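PDB 6H17: mutual gliding-motility protein MglA from Myxococcus xanthus DK 1622, which acts as a small GTPase switch that controls the direction and speed of gliding and coordinates the social and adventurous motility of the bacterium. Local coordinates for residues A[55-60]-A[75-80]; A[14-19]-A[91-96]. All blocks are in the same frame, centred on the assembly; numbering follows the deposited sequence. Where two conformers were deposited one is given.

Contact 1 of 2, residues A[55-60]-A[75-80]; sequences LFFDFL and HLYTVP. With GSP (5'-guanosine-diphosphate-monothiophosphate), chain C.
The F59 ring turns its edge to one face of Y77, with F59 CD1 3.4 Å from Y77 CZ and offset toward the rim, the two planes standing at 72°. From the same ring, CE1 and CZ reach H75, CZ lying over one imidazole face, and F57 CE1 meets the edge of Y77 at CD1. These aromatic rings are all partly exposed and form the more solvent-accessible side. An alanine in place of Y77 would probably leave the F59 edge without the face it rests on and F57 CE1 without its neighbour, opening a gap in the cluster.

On the other face of the sheet D58, L60, L76 and T78 are buried, and the tightest link there is a side-chain bond. T78 OG1 sits between its backbone N and carbonyl carbon (chi1 69°) and donates to D58 OD2 at 2.6 Å, on the anti side and 34° out of the carboxylate plane. T26 OG1 bonds the same oxygen, so two hydroxyls grip it. L60 N donates to L76 O and L76 N to L60 O, each at 2.9 Å. T78 N also donates to D58 O. L55 CD1 rests on P80 CB at 3.6 Å.

This is the antiparallel hairpin of strands 52-62 and 71-78 in a small GTPase fold; it delivers V79 and P80 to the nucleotide pocket, with D58 near the magnesium ion.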
loop_
_atom_site.group_PDB
_atom_site.type_symbol
_atom_site.label_atom_id
_atom_site.label_comp_id
_atom_site.label_asym_id
_atom_site.label_seq_id
_atom_site.Cartn_x
_atom_site.Cartn_y
_atom_site.Cartn_z
ATOM N N LEU A 55 2.916 8.064 -17.042
ATOM C CA LEU A 55 3.468 7.684 -15.740
ATOM C C LEU A 55 2.277 7.607 -14.799
ATOM O O LEU A 55 1.879 8.602 -14.190
ATOM C CB LEU A 55 4.506 8.695 -15.275
ATOM C CG LEU A 55 5.157 8.401 -13.923
ATOM C CD1 LEU A 55 5.903 7.086 -13.975
ATOM C CD2 LEU A 55 6.077 9.557 -13.542
ATOM N N PHE A 56 1.695 6.419 -14.675
ATOM C CA PHE A 56 0.409 6.267 -14.021
ATOM C C PHE A 56 0.555 5.772 -12.593
ATOM O O PHE A 56 1.365 4.881 -12.301
ATOM C CB PHE A 56 -0.469 5.241 -14.741
ATOM C CG PHE A 56 -0.881 5.643 -16.115
ATOM C CD1 PHE A 56 -1.822 6.649 -16.314
ATOM C CD2 PHE A 56 -0.358 4.997 -17.223
ATOM C CE1 PHE A 56 -2.205 7.010 -17.593
ATOM C CE2 PHE A 56 -0.743 5.354 -18.504
ATOM C CZ PHE A 56 -1.663 6.368 -18.688
ATOM N N PHE A 57 -0.267 6.313 -11.716
ATOM C CA PHE A 57 -0.525 5.679 -10.428
ATOM C C PHE A 57 -2.025 5.750 -10.162
ATOM O O PHE A 57 -2.784 6.404 -10.881
ATOM C CB PHE A 57 0.294 6.306 -9.309
ATOM C CG PHE A 57 -0.031 7.739 -9.042
ATOM C CD1 PHE A 57 -0.931 8.073 -8.063
ATOM C CD2 PHE A 57 0.558 8.747 -9.786
ATOM C CE1 PHE A 57 -1.226 9.390 -7.803
ATOM C CE2 PHE A 57 0.271 10.060 -9.534
ATOM C CZ PHE A 57 -0.615 10.393 -8.551
ATOM N N ASP A 58 -2.456 5.052 -9.127
ATOM C CA ASP A 58 -3.869 4.775 -8.923
ATOM C C ASP A 58 -4.374 5.414 -7.647
ATOM O O ASP A 58 -3.622 5.636 -6.702
ATOM C CB ASP A 58 -4.091 3.263 -8.792
ATOM C CG ASP A 58 -3.441 2.501 -9.895
ATOM O OD1 ASP A 58 -3.948 2.566 -11.036
ATOM O OD2 ASP A 58 -2.382 1.860 -9.647
ATOM N N PHE A 59 -5.687 5.670 -7.636
ATOM C CA PHE A 59 -6.423 6.218 -6.503
ATOM C C PHE A 59 -7.754 5.494 -6.370
ATOM O O PHE A 59 -8.477 5.321 -7.358
ATOM C CB PHE A 59 -6.674 7.723 -6.715
ATOM C CG PHE A 59 -7.566 8.357 -5.664
ATOM C CD1 PHE A 59 -7.030 8.817 -4.476
ATOM C CD2 PHE A 59 -8.938 8.489 -5.856
ATOM C CE1 PHE A 59 -7.849 9.409 -3.505
ATOM C CE2 PHE A 59 -9.756 9.081 -4.882
ATOM C CZ PHE A 59 -9.211 9.536 -3.722
ATOM N N LEU A 60 -8.076 5.081 -5.139
ATOM C CA LEU A 60 -9.326 4.367 -4.888
ATOM C C LEU A 60 -9.834 4.688 -3.487
ATOM O O LEU A 60 -9.177 4.340 -2.496
ATOM C CB LEU A 60 -9.115 2.856 -4.990
ATOM C CG LEU A 60 -10.275 1.956 -4.548
ATOM C CD1 LEU A 60 -11.535 2.245 -5.338
ATOM C CD2 LEU A 60 -9.885 0.494 -4.727
ATOM N N HIS A 75 -8.304 6.351 1.500
ATOM C CA HIS A 75 -7.891 6.670 0.136
ATOM C C HIS A 75 -6.645 5.856 -0.152
ATOM O O HIS A 75 -5.595 6.091 0.446
ATOM C CB HIS A 75 -7.644 8.162 -0.009
ATOM C CG HIS A 75 -8.884 8.978 0.185
ATOM N ND1 HIS A 75 -8.856 10.334 0.413
ATOM C CD2 HIS A 75 -10.193 8.626 0.164
ATOM C CE1 HIS A 75 -10.095 10.782 0.541
ATOM N NE2 HIS A 75 -10.925 9.772 0.388
ATOM N N LEU A 76 -6.787 4.876 -1.025
ATOM C CA LEU A 76 -5.683 4.018 -1.422
ATOM C C LEU A 76 -4.988 4.597 -2.640
ATOM O O LEU A 76 -5.644 5.008 -3.610
ATOM C CB LEU A 76 -6.183 2.628 -1.786
ATOM C CG LEU A 76 -6.523 1.686 -0.633
ATOM C CD1 LEU A 76 -7.374 2.284 0.433
ATOM C CD2 LEU A 76 -7.152 0.383 -1.185
ATOM N N TYR A 77 -3.649 4.623 -2.587
ATOM C CA TYR A 77 -2.805 5.073 -3.678
ATOM C C TYR A 77 -1.786 3.994 -3.999
ATOM O O TYR A 77 -1.338 3.270 -3.105
ATOM C CB TYR A 77 -2.000 6.323 -3.285
ATOM C CG TYR A 77 -2.797 7.613 -3.155
ATOM C CD1 TYR A 77 -2.743 8.557 -4.161
ATOM C CD2 TYR A 77 -3.585 7.883 -2.046
ATOM C CE1 TYR A 77 -3.442 9.746 -4.064
ATOM C CE2 TYR A 77 -4.305 9.091 -1.945
ATOM C CZ TYR A 77 -4.208 9.990 -2.965
ATOM O OH TYR A 77 -4.916 11.176 -2.905
ATOM N N THR A 78 -1.408 3.907 -5.261
ATOM C CA THR A 78 -0.159 3.239 -5.617
ATOM C C THR A 78 0.857 4.287 -6.032
ATOM O O THR A 78 0.549 5.480 -6.120
ATOM C CB THR A 78 -0.354 2.226 -6.746
ATOM O OG1 THR A 78 -0.654 2.914 -7.966
ATOM C CG2 THR A 78 -1.438 1.232 -6.415
ATOM N N VAL A 79 2.085 3.829 -6.264
ATOM C CA VAL A 79 3.159 4.687 -6.744
ATOM C C VAL A 79 3.750 4.057 -7.994
ATOM O O VAL A 79 3.570 2.850 -8.235
ATOM C CB VAL A 79 4.272 4.875 -5.687
ATOM C CG1 VAL A 79 3.697 5.388 -4.374
ATOM C CG2 VAL A 79 5.062 3.598 -5.471
ATOM N N PRO A 80 4.514 4.820 -8.777
ATOM C CA PRO A 80 5.310 4.205 -9.849
ATOM C C PRO A 80 6.573 3.619 -9.246
ATOM O O PRO A 80 7.391 4.341 -8.666
ATOM C CB PRO A 80 5.601 5.368 -10.802
ATOM C CG PRO A 80 5.325 6.598 -10.030
ATOM C CD PRO A 80 4.529 6.293 -8.824
HETATM P PG GSP C . 4.310 -0.079 -11.600
HETATM O O3B GSP C . 3.804 -1.642 -11.394
HETATM S S1G GSP C . 5.512 -0.120 -13.039
HETATM O O2G GSP C . 3.024 0.743 -11.819
HETATM O O3G GSP C . 4.953 0.314 -10.266
HETATM P PB GSP C . 2.680 -2.283 -10.480
HETATM O O1B GSP C . 3.247 -2.686 -9.170
HETATM O O2B GSP C . 1.481 -1.415 -10.433
HETATM P PA GSP C . 1.001 -4.171 -11.894
HETATM O O1A GSP C . 0.025 -4.347 -10.830
HETATM O O2A GSP C . 0.618 -3.363 -13.057
HETATM O O3A GSP C . 2.376 -3.635 -11.303
HETATM O "O5'" GSP C . 1.448 -5.640 -12.329
HETATM C "C5'" GSP C . 2.451 -5.822 -13.316
HETATM C "C4'" GSP C . 2.259 -7.156 -14.026
HETATM O "O4'" GSP C . 2.391 -8.231 -13.075
HETATM C "C3'" GSP C . 0.886 -7.285 -14.632
HETATM O "O3'" GSP C . 0.979 -7.960 -15.876
HETATM C "C2'" GSP C . 0.087 -8.139 -13.650
HETATM O "O2'" GSP C . -0.958 -8.882 -14.206
HETATM C "C1'" GSP C . 1.217 -9.027 -13.108
HETATM N N9 GSP C . 0.967 -9.573 -11.781
HETATM C C8 GSP C . 0.608 -8.858 -10.681
HETATM N N7 GSP C . 0.458 -9.689 -9.629
HETATM C C5 GSP C . 0.730 -10.955 -10.080
HETATM C C6 GSP C . 0.722 -12.202 -9.458
HETATM O O6 GSP C . 0.454 -12.408 -8.250
HETATM N N1 GSP C . 1.032 -13.264 -10.248
HETATM C C2 GSP C . 1.358 -13.139 -11.575
HETATM N N2 GSP C . 1.664 -14.224 -12.264
HETATM N N3 GSP C . 1.366 -11.940 -12.201
HETATM C C4 GSP C . 1.044 -10.885 -11.430
#

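Contact 2 of 2, residues A[14-19]-A[91-96]; sequences KIVYYG and LILKGV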
loop_
_atom_site.group_PDB
_atom_site.type_symbol
_atom_site.label_atom_id
_atom_site.label_comp_id
_atom_site.label_asym_id
_atom_site.label_seq_id
_atom_site.Cartn_x
_atom_site.Cartn_y
_atom_site.Cartn_z
ATOM N N LYS A 14 -4.992 7.890 4.501
ATOM C CA LYS A 14 -4.275 7.577 3.270
ATOM C C LYS A 14 -3.447 6.319 3.438
ATOM O O LYS A 14 -2.635 6.214 4.365
ATOM C CB LYS A 14 -3.368 8.751 2.936
ATOM C CG LYS A 14 -2.554 8.600 1.687
ATOM C CD LYS A 14 -1.836 9.907 1.386
ATOM C CE LYS A 14 -1.306 9.943 -0.014
ATOM N NZ LYS A 14 -0.677 11.255 -0.333
ATOM N N ILE A 15 -3.647 5.365 2.532
ATOM C CA ILE A 15 -2.857 4.137 2.467
ATOM C C ILE A 15 -2.080 4.154 1.162
ATOM O O ILE A 15 -2.676 4.373 0.099
ATOM C CB ILE A 15 -3.748 2.883 2.490
ATOM C CG1 ILE A 15 -4.641 2.838 3.724
ATOM C CG2 ILE A 15 -2.893 1.612 2.337
ATOM C CD1 ILE A 15 -3.946 2.932 4.968
ATOM N N VAL A 16 -0.767 3.921 1.225
ATOM C CA VAL A 16 0.068 3.864 0.026
ATOM C C VAL A 16 0.581 2.437 -0.166
ATOM O O VAL A 16 1.195 1.861 0.743
ATOM C CB VAL A 16 1.235 4.871 0.086
ATOM C CG1 VAL A 16 2.145 4.696 -1.127
ATOM C CG2 VAL A 16 0.686 6.286 0.156
ATOM N N TYR A 17 0.351 1.890 -1.363
ATOM C CA TYR A 17 0.941 0.635 -1.821
ATOM C C TYR A 17 2.255 0.958 -2.516
ATOM O O TYR A 17 2.283 1.725 -3.497
ATOM C CB TYR A 17 -0.042 -0.070 -2.759
ATOM C CG TYR A 17 -1.154 -0.815 -2.046
ATOM C CD1 TYR A 17 -1.223 -2.188 -2.070
ATOM C CD2 TYR A 17 -2.144 -0.132 -1.343
ATOM C CE1 TYR A 17 -2.228 -2.877 -1.422
ATOM C CE2 TYR A 17 -3.151 -0.817 -0.700
ATOM C CZ TYR A 17 -3.181 -2.186 -0.735
ATOM O OH TYR A 17 -4.195 -2.830 -0.058
ATOM N N TYR A 18 3.327 0.359 -2.022
ATOM C CA TYR A 18 4.689 0.636 -2.452
ATOM C C TYR A 18 5.321 -0.660 -2.920
ATOM O O TYR A 18 4.823 -1.745 -2.616
ATOM C CB TYR A 18 5.487 1.177 -1.256
ATOM C CG TYR A 18 6.540 2.221 -1.528
ATOM C CD1 TYR A 18 6.213 3.555 -1.587
ATOM C CD2 TYR A 18 7.865 1.870 -1.667
ATOM C CE1 TYR A 18 7.163 4.511 -1.795
ATOM C CE2 TYR A 18 8.847 2.823 -1.885
ATOM C CZ TYR A 18 8.478 4.154 -1.947
ATOM O OH TYR A 18 9.406 5.162 -2.120
ATOM N N GLY A 19 6.430 -0.568 -3.652
ATOM C CA GLY A 19 7.137 -1.742 -4.111
ATOM C C GLY A 19 7.732 -1.516 -5.481
ATOM O O GLY A 19 7.451 -0.521 -6.139
ATOM N N LEU A 91 6.140 12.471 -3.757
ATOM C CA LEU A 91 4.913 13.257 -3.733
ATOM C C LEU A 91 3.769 12.448 -3.135
ATOM O O LEU A 91 3.023 12.935 -2.272
ATOM C CB LEU A 91 4.562 13.717 -5.146
ATOM C CG LEU A 91 5.497 14.733 -5.801
ATOM C CD1 LEU A 91 4.996 15.108 -7.194
ATOM C CD2 LEU A 91 5.649 15.972 -4.938
ATOM N N ILE A 92 3.627 11.197 -3.568
ATOM C CA ILE A 92 2.485 10.381 -3.168
ATOM C C ILE A 92 2.557 10.014 -1.692
ATOM O O ILE A 92 1.521 9.861 -1.031
ATOM C CB ILE A 92 2.375 9.151 -4.098
ATOM C CG1 ILE A 92 2.101 9.611 -5.538
ATOM C CG2 ILE A 92 1.303 8.179 -3.592
ATOM C CD1 ILE A 92 2.439 8.583 -6.591
ATOM N N LEU A 93 3.762 9.857 -1.144
ATOM C CA LEU A 93 3.893 9.455 0.246
ATOM C C LEU A 93 3.511 10.547 1.231
ATOM O O LEU A 93 3.314 10.248 2.417
ATOM C CB LEU A 93 5.330 9.008 0.555
ATOM C CG LEU A 93 5.711 7.575 0.244
ATOM C CD1 LEU A 93 7.228 7.426 0.407
ATOM C CD2 LEU A 93 4.965 6.591 1.132
ATOM N N LYS A 94 3.400 11.796 0.797
ATOM C CA LYS A 94 3.071 12.863 1.739
ATOM C C LYS A 94 1.754 12.555 2.437
ATOM O O LYS A 94 0.770 12.203 1.790
ATOM C CB LYS A 94 2.962 14.195 1.000
ATOM C CG LYS A 94 4.302 14.743 0.554
ATOM C CD LYS A 94 4.150 16.062 -0.183
ATOM C CE LYS A 94 5.508 16.610 -0.594
ATOM N NZ LYS A 94 5.408 17.929 -1.280
ATOM N N GLY A 95 1.740 12.687 3.764
ATOM C CA GLY A 95 0.519 12.486 4.523
ATOM C C GLY A 95 0.091 11.048 4.699
ATOM O O GLY A 95 -1.039 10.803 5.127
ATOM N N VAL A 96 0.945 10.078 4.378
ATOM C CA VAL A 96 0.532 8.680 4.465
ATOM C C VAL A 96 0.228 8.299 5.908
ATOM O O VAL A 96 0.928 8.707 6.846
ATOM C CB VAL A 96 1.610 7.773 3.845
ATOM C CG1 VAL A 96 2.936 7.887 4.616
ATOM C CG2 VAL A 96 1.132 6.321 3.811
#
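K14 reaches from its strand into the turn at the C-terminal end of helix 86-93 and ends on two backbone carbonyls. K14 CB lies 3.8 Å from G95 O, and both CB and CG pass close to V96 CA. CG is anti to the backbone N (chi1 -180°), and the chain stays extended beyond it, carrying K14 CD to K94 O at 3.5 Å and CE past I92 O. At the tip, K14 NZ donates to K94 O and to I92 O, each at 2.7 Å. The first bond lies in the carbonyl plane, with a C=O...N angle of 158°; in the second, NZ is tilted 34° from the plane of the I92 carbonyl. I92 belongs to the last turn of the helix, where carbonyls point toward the C-terminal end, so the ammonium charge is probably favoured by the helix dipole as well as by the two bonds.

The turn itself is type II, from L93 to V96, with G95 at positive phi, and V96 N bonds back to L93 O. Deeper in, the contact is apolar. V16 CG2 meets V96 CG2 at 3.7 Å, the two side chains crossing at about a right angle, and also approaches I92 CG2, while V16 CG1 faces L93 CD2. Farther along the strand, Y18 CE1 packs on L93 CD1 at 3.7 Å; the phenol OH is bonded to N119 and N123 of helix 110-125.

Strand 10-18, which leads into the predicted GTP-binding loop at G19, thus receives the end of helix 86-93 on one face, next to helix 110-125, while Y17 turns to helix 25-35 and backbone bonds join the strand to strands 71-78 and 98-104.

Contact 2 is the more buried of the two, while contact 1 is partly buried, its aromatic side being partly exposed. Both reach the same sheet: strands 71-78 and 10-18 are neighbours in it, where Y77 N bonds to I15 O, and Y77 O probably accepts from Y17 N. Contact 1 joins strand to strand through main-chain bonds, aromatic rings and a hydroxyl-carboxylate pair; contact 2 sets a helix end and turn against a strand through aliphatic groups and one lysine. I92 bridges them, its CD1 packing on F57 CG, and K14 makes a cation-pi contact with Y77. Along the chain, the hairpin is nested inside the loop that contact 2 closes.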